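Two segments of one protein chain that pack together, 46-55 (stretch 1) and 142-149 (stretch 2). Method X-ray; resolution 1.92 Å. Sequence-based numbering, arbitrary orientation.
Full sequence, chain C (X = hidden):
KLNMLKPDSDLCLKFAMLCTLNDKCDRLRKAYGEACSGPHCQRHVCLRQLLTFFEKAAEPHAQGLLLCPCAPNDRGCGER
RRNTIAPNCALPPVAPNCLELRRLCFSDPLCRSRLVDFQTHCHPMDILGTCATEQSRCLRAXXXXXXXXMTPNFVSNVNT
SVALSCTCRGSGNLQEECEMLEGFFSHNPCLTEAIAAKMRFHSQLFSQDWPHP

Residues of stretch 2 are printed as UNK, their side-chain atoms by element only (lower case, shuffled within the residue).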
# COMPACT_ATOMS: atom_id res chain seq x y z
N CYS C 46 -4.04 -30.05 19.75
CA CYS C 46 -4.58 -30.94 18.67
C CYS C 46 -5.82 -31.68 19.15
O CYS C 46 -6.86 -31.74 18.48
CB CYS C 46 -3.47 -31.89 18.22
SG CYS C 46 -4.02 -33.26 17.16
N LEU C 47 -5.74 -32.23 20.36
CA LEU C 47 -6.85 -33.02 20.91
C LEU C 47 -8.08 -32.11 21.06
O LEU C 47 -9.18 -32.51 20.74
CB LEU C 47 -6.41 -33.56 22.30
CG LEU C 47 -6.01 -35.00 22.53
CD1 LEU C 47 -5.77 -35.90 21.28
CD2 LEU C 47 -4.98 -35.11 23.75
N ARG C 48 -7.90 -30.90 21.54
CA ARG C 48 -8.99 -29.96 21.77
C ARG C 48 -9.64 -29.55 20.42
O ARG C 48 -10.87 -29.45 20.31
CB ARG C 48 -8.45 -28.69 22.45
CG ARG C 48 -9.50 -27.62 22.70
CD ARG C 48 -10.62 -28.17 23.62
NE ARG C 48 -11.82 -28.51 22.83
CZ ARG C 48 -12.96 -28.96 23.34
NH1 ARG C 48 -13.10 -29.16 24.65
NH2 ARG C 48 -13.98 -29.18 22.53
N GLN C 49 -8.82 -29.37 19.39
CA GLN C 49 -9.38 -29.04 18.03
C GLN C 49 -10.12 -30.22 17.41
O GLN C 49 -11.10 -30.04 16.66
CB GLN C 49 -8.28 -28.50 17.10
CG GLN C 49 -7.71 -27.14 17.58
CD GLN C 49 -8.85 -26.11 17.70
OE1 GLN C 49 -9.56 -25.85 16.74
NE2 GLN C 49 -9.07 -25.62 18.90
N LEU C 50 -9.66 -31.44 17.67
CA LEU C 50 -10.40 -32.66 17.28
C LEU C 50 -11.78 -32.74 17.96
O LEU C 50 -12.81 -33.03 17.30
CB LEU C 50 -9.56 -33.95 17.53
CG LEU C 50 -8.42 -34.18 16.52
CD1 LEU C 50 -7.53 -35.24 17.07
CD2 LEU C 50 -8.95 -34.63 15.14
N LEU C 51 -11.80 -32.49 19.26
CA LEU C 51 -13.05 -32.53 20.01
C LEU C 51 -14.04 -31.53 19.45
O LEU C 51 -15.23 -31.85 19.25
CB LEU C 51 -12.81 -32.25 21.49
CG LEU C 51 -12.25 -33.46 22.30
CD1 LEU C 51 -11.77 -32.91 23.62
CD2 LEU C 51 -13.30 -34.53 22.52
N THR C 52 -13.56 -30.33 19.18
CA THR C 52 -14.42 -29.26 18.61
C THR C 52 -14.92 -29.67 17.25
O THR C 52 -16.10 -29.44 16.92
CB THR C 52 -13.63 -27.99 18.47
OG1 THR C 52 -13.25 -27.61 19.80
CG2 THR C 52 -14.46 -26.88 17.84
N PHE C 53 -14.06 -30.29 16.46
CA PHE C 53 -14.46 -30.65 15.10
C PHE C 53 -15.66 -31.59 15.14
O PHE C 53 -16.61 -31.39 14.44
CB PHE C 53 -13.32 -31.36 14.29
CG PHE C 53 -13.79 -31.84 12.93
CD1 PHE C 53 -13.86 -30.94 11.88
CD2 PHE C 53 -14.22 -33.16 12.74
CE1 PHE C 53 -14.32 -31.32 10.61
CE2 PHE C 53 -14.70 -33.60 11.48
CZ PHE C 53 -14.76 -32.64 10.41
N PHE C 54 -15.61 -32.67 15.92
CA PHE C 54 -16.73 -33.60 15.93
C PHE C 54 -17.96 -33.01 16.66
O PHE C 54 -19.09 -33.40 16.40
CB PHE C 54 -16.27 -34.97 16.51
CG PHE C 54 -15.35 -35.65 15.61
CD1 PHE C 54 -13.98 -35.61 15.80
CD2 PHE C 54 -15.87 -36.26 14.46
CE1 PHE C 54 -13.13 -36.21 14.87
CE2 PHE C 54 -15.06 -36.85 13.53
CZ PHE C 54 -13.69 -36.82 13.70
N GLU C 55 -17.72 -32.13 17.60
CA GLU C 55 -18.78 -31.44 18.25
C GLU C 55 -19.58 -30.49 17.33
O GLU C 55 -20.82 -30.41 17.45
CB GLU C 55 -18.21 -30.66 19.40
CG GLU C 55 -19.20 -29.99 20.17
CD GLU C 55 -18.61 -29.47 21.47
OE1 GLU C 55 -17.35 -29.54 21.66
OE2 GLU C 55 -19.43 -28.98 22.30
N UNK C 142 -19.16 -43.09 19.30
CA UNK C 142 -17.81 -43.49 18.86
C UNK C 142 -16.98 -42.27 18.44
O UNK C 142 -15.88 -42.06 18.98
c UNK C 142 -15.72 -45.82 17.84
c UNK C 142 -14.76 -44.71 15.46
o UNK C 142 -12.71 -45.87 15.63
c UNK C 142 -13.98 -45.62 16.18
c UNK C 142 -14.46 -46.19 17.32
c UNK C 142 -16.04 -44.35 15.98
c UNK C 142 -17.90 -44.49 17.71
c UNK C 142 -16.53 -44.90 17.17
N UNK C 143 -17.50 -41.44 17.53
CA UNK C 143 -16.77 -40.25 17.10
C UNK C 143 -16.56 -39.24 18.21
O UNK C 143 -15.54 -38.55 18.25
c UNK C 143 -18.06 -39.65 13.50
c UNK C 143 -16.24 -41.08 14.18
c UNK C 143 -17.36 -39.59 15.83
c UNK C 143 -17.53 -40.53 14.59
N UNK C 144 -17.48 -39.20 19.15
CA UNK C 144 -17.37 -38.41 20.40
C UNK C 144 -16.20 -38.77 21.33
O UNK C 144 -15.91 -38.03 22.28
N UNK C 145 -15.48 -39.86 21.04
CA UNK C 145 -14.28 -40.19 21.86
C UNK C 145 -12.99 -39.62 21.23
O UNK C 145 -11.97 -39.54 21.91
c UNK C 145 -15.14 -42.25 23.18
c UNK C 145 -14.18 -41.74 22.10
c UNK C 145 -14.67 -41.86 24.55
c UNK C 145 -15.22 -43.76 23.06
N UNK C 146 -13.08 -39.11 20.00
CA UNK C 146 -11.90 -38.63 19.28
C UNK C 146 -11.48 -37.28 19.80
O UNK C 146 -12.29 -36.35 19.88
c UNK C 146 -10.88 -38.25 17.00
c UNK C 146 -12.78 -40.21 15.99
c UNK C 146 -12.14 -38.66 17.77
c UNK C 146 -12.33 -40.06 17.34
N UNK C 147 -10.23 -37.20 20.29
CA UNK C 147 -9.77 -36.02 21.05
C UNK C 147 -9.76 -36.23 22.58
O UNK C 147 -9.31 -35.33 23.33
N UNK C 148 -10.29 -37.35 23.06
CA UNK C 148 -10.18 -37.67 24.50
C UNK C 148 -8.95 -38.54 24.74
O UNK C 148 -8.25 -38.92 23.80
c UNK C 148 -11.41 -38.44 25.01
c UNK C 148 -12.73 -37.69 24.77
o UNK C 148 -11.43 -39.77 24.42
N UNK C 149 -8.68 -38.88 26.00
CA UNK C 149 -7.65 -39.87 26.28
C UNK C 149 -7.98 -41.22 25.63
O UNK C 149 -7.07 -42.00 25.33
c UNK C 149 -7.44 -40.05 27.82

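Position 142 carries one carbon leading to a ring of six carbons that bears a single oxygen. The side chain is out of reach of stretch 1, so the ring plays no part in this contact. A six-membered ring with an oxygen on it is the mark of tyrosine: Tyr142, a residue of the incoming helix.

Position 143 has four side-chain carbons, forked at the second. Its CA-to-CB bond points toward stretch 1, and its CB lies 3.9 Å from CD2 of Phe54, approaching the ring obliquely. Four carbons with a fork at the second make leucine. Leu143 is buried, and a purely apolar side chain suits a place beside an aromatic ring.

Position 144 has no side-chain atoms. Only its carbonyl comes near stretch 1, with O 4.4 Å from Leu51 CD2. It is therefore glycine. Its backbone angles, -61/-8, are open to most residues, and a CB here would point away and meet nothing of stretch 1; this contact does not by itself demand Gly144.

Position 145 again shows four carbons forked at the second, but the CA-to-CB bond points away and its side chain makes no contact with stretch 1. This is Leu145, buried without help from the helix of stretch 1. Its backbone N donates to Tyr142 O at 3.0 Å.

Position 146 has four carbons forked at the first, one arm two carbons long. The one-carbon arm packs against the Phe54 ring, and the backbone O lies 3.4 Å from Leu51 CD2. The branching identifies isoleucine. CG2 of Ile146 lies 3.7 Å from Phe54 CE1, also oblique to the ring. A wholly apolar side chain, forked at CB, suits this buried site, where its one-carbon arm fills space against the ring. Its N donates to Leu143 O at 3.1 Å, closing a type I turn that brings Leu143 and Ile146 to the same phenyl ring.

Position 147 has no side-chain atoms. Its CA comes within 4.2 Å of the CA of Leu47, while its O lies 3.4 Å from Leu47 CG. This is glycine, Gly147, and here the reason is plain. A CB would point toward stretch 1, falling 2.6 Å from Leu51 CG and 2.7 Å from Leu47 O. The backbone angles, 101/-7, would also jam it against the preceding carbonyl oxygen.

Position 148 has one carbon carrying an oxygen and a carbon. Though the CA-to-CB bond points away, the terminal carbon reaches Leu51. The residue is threonine, and Thr148 CG2 lies 3.9 Å from Leu51 CD2. Its OG1 donates to Leu145 O at 2.6 Å, and the backbone N bonds to the same oxygen at 3.0 Å, so the residue reinforces the type II turn.

Position 149 has one side-chain carbon. The CA-to-CB bond points away and the methyl group makes no contact with stretch 1. This is alanine, and Ala149 contributes almost nothing.

The contact works by packing, with no hydrogen bond across it. Phe54 meets Leu143 and Ile146 at one end; Leu47, Leu50 and Leu51 close around Gly147 at the other. Two overlapping turns, type I and then type II, carry the chain along the helix; the two stretches together bury 420 Å².

Stretch 2, residues 142-149: YLGLIGTA
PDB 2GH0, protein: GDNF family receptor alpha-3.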